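Local structure of putative carbohydrate metabolism domain-containing protein (Bacteroides vulgatus, 3S30) at residues A[98-109]-A[121-132]. The protein is of unproven function but has a galactose-binding-like beta fold and is probably a glycoside hydrolase or carbohydrate-binding protein. Sequence-based numbering, arbitrary orientation.
Sequences KSIPTVFNFENV and VLYEAASGYSTL. With NA (sodium ion), chain C.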
loop_
_atom_site.group_PDB
_atom_site.type_symbol
_atom_site.label_atom_id
_atom_site.label_comp_id
_atom_site.label_asym_id
_atom_site.label_seq_id
_atom_site.Cartn_x
_atom_site.Cartn_y
_atom_site.Cartn_z
ATOM N N LYS A 98 13.926 -18.339 2.810
ATOM C CA LYS A 98 12.520 -18.532 3.171
ATOM C C LYS A 98 11.647 -17.500 2.459
ATOM O O LYS A 98 12.007 -16.322 2.367
ATOM C CB LYS A 98 12.320 -18.430 4.686
ATOM C CG LYS A 98 12.816 -19.645 5.466
ATOM C CD LYS A 98 12.520 -19.494 6.955
ATOM C CE LYS A 98 13.106 -20.636 7.773
ATOM N NZ LYS A 98 12.878 -20.430 9.236
ATOM N N SER A 99 10.504 -17.958 1.951
ATOM C CA SER A 99 9.523 -17.078 1.334
ATOM C C SER A 99 8.725 -16.359 2.404
ATOM O O SER A 99 8.498 -16.901 3.483
ATOM C CB SER A 99 8.566 -17.873 0.437
ATOM O OG SER A 99 7.517 -17.051 -0.084
ATOM N N ILE A 100 8.315 -15.129 2.106
ATOM C CA ILE A 100 7.231 -14.487 2.855
ATOM C C ILE A 100 5.936 -15.284 2.629
ATOM O O ILE A 100 5.854 -16.073 1.679
ATOM C CB ILE A 100 7.004 -13.011 2.425
ATOM C CG1 ILE A 100 6.701 -12.912 0.917
ATOM C CG2 ILE A 100 8.220 -12.137 2.818
ATOM C CD1 ILE A 100 6.334 -11.518 0.458
ATOM N N PRO A 101 4.929 -15.099 3.499
ATOM C CA PRO A 101 3.637 -15.707 3.212
ATOM C C PRO A 101 3.002 -15.110 1.965
ATOM O O PRO A 101 3.340 -13.982 1.574
ATOM C CB PRO A 101 2.792 -15.364 4.445
ATOM C CG PRO A 101 3.752 -14.988 5.498
ATOM C CD PRO A 101 4.926 -14.400 4.794
ATOM N N THR A 102 2.106 -15.873 1.343
ATOM C CA THR A 102 1.379 -15.410 0.161
ATOM C C THR A 102 -0.101 -15.178 0.431
ATOM O O THR A 102 -0.826 -14.704 -0.454
ATOM C CB THR A 102 1.553 -16.379 -1.016
ATOM O OG1 THR A 102 1.112 -17.697 -0.641
ATOM C CG2 THR A 102 3.028 -16.405 -1.450
ATOM N N VAL A 103 -0.530 -15.492 1.652
ATOM C CA VAL A 103 -1.906 -15.286 2.112
ATOM C C VAL A 103 -1.863 -14.235 3.221
ATOM O O VAL A 103 -1.068 -14.359 4.149
ATOM C CB VAL A 103 -2.537 -16.621 2.643
ATOM C CG1 VAL A 103 -3.939 -16.403 3.153
ATOM C CG2 VAL A 103 -2.551 -17.678 1.547
ATOM N N PHE A 104 -2.692 -13.202 3.118
ATOM C CA PHE A 104 -2.642 -12.074 4.052
ATOM C C PHE A 104 -4.012 -11.894 4.705
ATOM O O PHE A 104 -5.036 -11.725 4.018
ATOM C CB PHE A 104 -2.155 -10.782 3.355
ATOM C CG PHE A 104 -0.932 -10.990 2.478
ATOM C CD1 PHE A 104 0.300 -11.307 3.044
ATOM C CD2 PHE A 104 -1.025 -10.917 1.092
ATOM C CE1 PHE A 104 1.426 -11.533 2.242
ATOM C CE2 PHE A 104 0.103 -11.133 0.280
ATOM C CZ PHE A 104 1.328 -11.445 0.860
ATOM N N ASN A 105 -4.011 -11.943 6.040
ATOM C CA ASN A 105 -5.231 -11.972 6.835
ATOM C C ASN A 105 -5.525 -10.680 7.583
ATOM O O ASN A 105 -6.663 -10.453 7.981
ATOM C CB ASN A 105 -5.168 -13.123 7.837
ATOM C CG ASN A 105 -5.075 -14.476 7.166
ATOM O OD1 ASN A 105 -6.052 -14.962 6.591
ATOM N ND2 ASN A 105 -3.891 -15.089 7.222
ATOM N N PHE A 106 -4.515 -9.840 7.786
ATOM C CA PHE A 106 -4.684 -8.570 8.495
ATOM C C PHE A 106 -5.179 -8.737 9.942
ATOM O O PHE A 106 -5.937 -7.897 10.444
ATOM C CB PHE A 106 -5.618 -7.649 7.695
ATOM C CG PHE A 106 -5.304 -7.607 6.223
ATOM C CD1 PHE A 106 -4.193 -6.909 5.757
ATOM C CD2 PHE A 106 -6.095 -8.286 5.306
ATOM C CE1 PHE A 106 -3.878 -6.884 4.404
ATOM C CE2 PHE A 106 -5.791 -8.258 3.941
ATOM C CZ PHE A 106 -4.679 -7.543 3.494
ATOM N N GLU A 107 -4.749 -9.814 10.606
ATOM C CA GLU A 107 -5.190 -10.120 11.987
ATOM C C GLU A 107 -4.325 -9.469 13.041
ATOM O O GLU A 107 -4.787 -9.208 14.148
ATOM C CB GLU A 107 -5.165 -11.641 12.284
ATOM C CG GLU A 107 -6.091 -12.495 11.427
ATOM C CD GLU A 107 -7.575 -12.128 11.546
ATOM O OE1 GLU A 107 -7.988 -11.475 12.532
ATOM O OE2 GLU A 107 -8.336 -12.520 10.639
ATOM N N ASN A 108 -3.060 -9.259 12.695
ATOM C CA ASN A 108 -2.006 -9.016 13.654
ATOM C C ASN A 108 -1.475 -7.600 13.535
ATOM O O ASN A 108 -1.220 -7.112 12.430
ATOM C CB ASN A 108 -0.843 -9.986 13.405
ATOM C CG ASN A 108 -1.262 -11.464 13.451
ATOM O OD1 ASN A 108 -1.161 -12.186 12.448
ATOM N ND2 ASN A 108 -1.695 -11.922 14.619
ATOM N N VAL A 109 -1.299 -6.952 14.682
ATOM C CA VAL A 109 -0.649 -5.655 14.748
ATOM C C VAL A 109 0.252 -5.598 15.963
ATOM O O VAL A 109 0.032 -6.313 16.946
ATOM C CB VAL A 109 -1.662 -4.475 14.818
ATOM C CG1 VAL A 109 -2.434 -4.347 13.496
ATOM C CG2 VAL A 109 -2.604 -4.627 16.001
ATOM N N VAL A 121 1.684 -1.344 13.238
ATOM C CA VAL A 121 2.402 -1.964 12.125
ATOM C C VAL A 121 1.802 -3.354 11.990
ATOM O O VAL A 121 1.768 -4.108 12.959
ATOM C CB VAL A 121 3.945 -2.059 12.372
ATOM C CG1 VAL A 121 4.648 -2.639 11.149
ATOM C CG2 VAL A 121 4.548 -0.678 12.707
ATOM N N LEU A 122 1.290 -3.674 10.806
ATOM C CA LEU A 122 0.661 -4.963 10.573
ATOM C C LEU A 122 1.733 -5.937 10.110
ATOM O O LEU A 122 2.651 -5.559 9.378
ATOM C CB LEU A 122 -0.454 -4.886 9.521
ATOM C CG LEU A 122 -1.785 -4.200 9.850
ATOM C CD1 LEU A 122 -1.608 -2.712 9.999
ATOM C CD2 LEU A 122 -2.827 -4.497 8.768
ATOM N N TYR A 123 1.612 -7.189 10.545
ATOM C CA TYR A 123 2.503 -8.241 10.092
ATOM C C TYR A 123 1.768 -9.562 9.850
ATOM O O TYR A 123 0.684 -9.785 10.373
ATOM C CB TYR A 123 3.640 -8.429 11.097
ATOM C CG TYR A 123 3.209 -8.828 12.481
ATOM C CD1 TYR A 123 2.866 -7.865 13.429
ATOM C CD2 TYR A 123 3.169 -10.174 12.862
ATOM C CE1 TYR A 123 2.482 -8.230 14.718
ATOM C CE2 TYR A 123 2.791 -10.551 14.156
ATOM C CZ TYR A 123 2.454 -9.571 15.075
ATOM O OH TYR A 123 2.085 -9.921 16.348
ATOM N N GLU A 124 2.385 -10.430 9.058
ATOM C CA GLU A 124 1.849 -11.763 8.764
ATOM C C GLU A 124 2.947 -12.804 8.981
ATOM O O GLU A 124 3.978 -12.769 8.310
ATOM C CB GLU A 124 1.367 -11.818 7.308
ATOM C CG GLU A 124 0.567 -13.085 6.938
ATOM C CD GLU A 124 -0.843 -13.100 7.513
ATOM O OE1 GLU A 124 -1.463 -12.018 7.623
ATOM O OE2 GLU A 124 -1.335 -14.196 7.844
ATOM N N ALA A 125 2.717 -13.720 9.918
ATOM C CA ALA A 125 3.660 -14.804 10.225
ATOM C C ALA A 125 2.999 -16.151 9.964
ATOM O O ALA A 125 1.861 -16.372 10.377
ATOM C CB ALA A 125 4.116 -14.722 11.684
ATOM N N ALA A 126 3.710 -17.046 9.282
ATOM C CA ALA A 126 3.262 -18.432 9.115
ATOM C C ALA A 126 4.428 -19.393 9.306
ATOM O O ALA A 126 5.589 -19.036 9.058
ATOM C CB ALA A 126 2.624 -18.636 7.745
ATOM N N SER A 127 4.106 -20.609 9.749
ATOM C CA SER A 127 5.115 -21.631 10.046
ATOM C C SER A 127 5.874 -22.005 8.778
ATOM O O SER A 127 5.266 -22.401 7.783
ATOM C CB SER A 127 4.460 -22.883 10.644
ATOM O OG SER A 127 5.423 -23.897 10.901
ATOM N N GLY A 128 7.195 -21.855 8.825
ATOM C CA GLY A 128 8.064 -22.170 7.695
ATOM C C GLY A 128 8.192 -21.045 6.693
ATOM O O GLY A 128 8.661 -21.264 5.575
ATOM N N TYR A 129 7.771 -19.843 7.095
ATOM C CA TYR A 129 7.834 -18.654 6.259
ATOM C C TYR A 129 8.499 -17.523 7.045
ATOM O O TYR A 129 8.436 -17.497 8.272
ATOM C CB TYR A 129 6.428 -18.209 5.857
ATOM C CG TYR A 129 5.687 -19.100 4.881
ATOM C CD1 TYR A 129 4.868 -20.132 5.327
ATOM C CD2 TYR A 129 5.761 -18.872 3.514
ATOM C CE1 TYR A 129 4.164 -20.937 4.429
ATOM C CE2 TYR A 129 5.064 -19.668 2.607
ATOM C CZ TYR A 129 4.267 -20.698 3.068
ATOM O OH TYR A 129 3.583 -21.479 2.164
ATOM N N SER A 130 9.139 -16.594 6.342
ATOM C CA SER A 130 9.670 -15.386 6.977
ATOM C C SER A 130 8.541 -14.385 7.184
ATOM O O SER A 130 7.741 -14.138 6.288
ATOM C CB SER A 130 10.769 -14.741 6.127
ATOM O OG SER A 130 11.986 -15.440 6.275
ATOM N N THR A 131 8.486 -13.793 8.368
ATOM C CA THR A 131 7.407 -12.883 8.698
ATOM C C THR A 131 7.444 -11.652 7.799
ATOM O O THR A 131 8.485 -10.983 7.679
ATOM C CB THR A 131 7.483 -12.464 10.156
ATOM O OG1 THR A 131 7.386 -13.630 10.978
ATOM C CG2 THR A 131 6.358 -11.502 10.502
ATOM N N LEU A 132 6.308 -11.377 7.163
ATOM C CA LEU A 132 6.091 -10.128 6.450
ATOM C C LEU A 132 5.668 -9.057 7.440
ATOM O O LEU A 132 4.659 -9.195 8.113
ATOM C CB LEU A 132 4.998 -10.294 5.392
ATOM C CG LEU A 132 4.762 -9.105 4.454
ATOM C CD1 LEU A 132 5.969 -8.867 3.483
ATOM C CD2 LEU A 132 3.468 -9.341 3.685
HETATM NA NA NA C . -8.868 -11.210 8.127
HETATM O O HOH W 1 9.281 -20.876 2.729
HETATM O O HOH W 2 -0.523 -16.539 6.398
HETATM O O HOH W 3 -1.541 -9.239 7.181
HETATM O O HOH W 4 -2.609 -11.601 9.952
HETATM O O HOH W 5 -1.693 -8.573 9.910
#
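The carboxylate of Glu-124 reaches across to Asn-105 and is gripped there by two bonds. Asn-105 N gives a nearly straight bond to Glu-124 OE1 (3.0 Å, 175°), while Asn-105 ND2, with its acceptor close to the amide plane, meets Glu-124 OE2 at 2.8 Å. Both donors approach from above the carboxylate plane, and the amide and carboxylate planes are turned 51° apart. Glu-124 CG stands opposite the backbone N (chi1 -170°) and the chain bends at chi2, which carries the acid past Val-103 O and up to the loop at Asn-105. Waters extend the grip: one joins Glu-124 OE2 to Val-103 O, another joins Glu-124 OE1 to Phe-106 N. Asn-105 O and Glu-107 OE2 bind the sodium ion together with Asn-165 and Asp-343, so Glu-124 lies in the second shell of this site. An alanine in place of this glutamate would probably leave Asn-105 N and ND2 without their carboxylate partners and the sodium-binding loop less firmly fixed. Beyond it the chain enters the beta hairpin of strands 108-114 and 117-124, part of a small antiparallel sheet in this galactose-binding-like fold. On one face of the hairpin Val-109 CG1 lies beside Leu-122 CG (3.7 Å), the two side chains pointing the same way; on the other, Asn-108 CB sits over the Tyr-123 ring in a CH-pi contact, 3.8 Å from its centroid. Leu-132 spreads its methyls between Ile-100 and Phe-104, crossing the latter at about a right angle. Pro-101 CG touches Glu-124 CG, the side chains crossing at a slant, and comes within 4.2 Å of Tyr-129 CB. At the far end Ser-130 N bonds to Ser-99 O (2.9 Å) from above the carbonyl plane, and Ser-99 O also lies at the edge of the Tyr-129 ring.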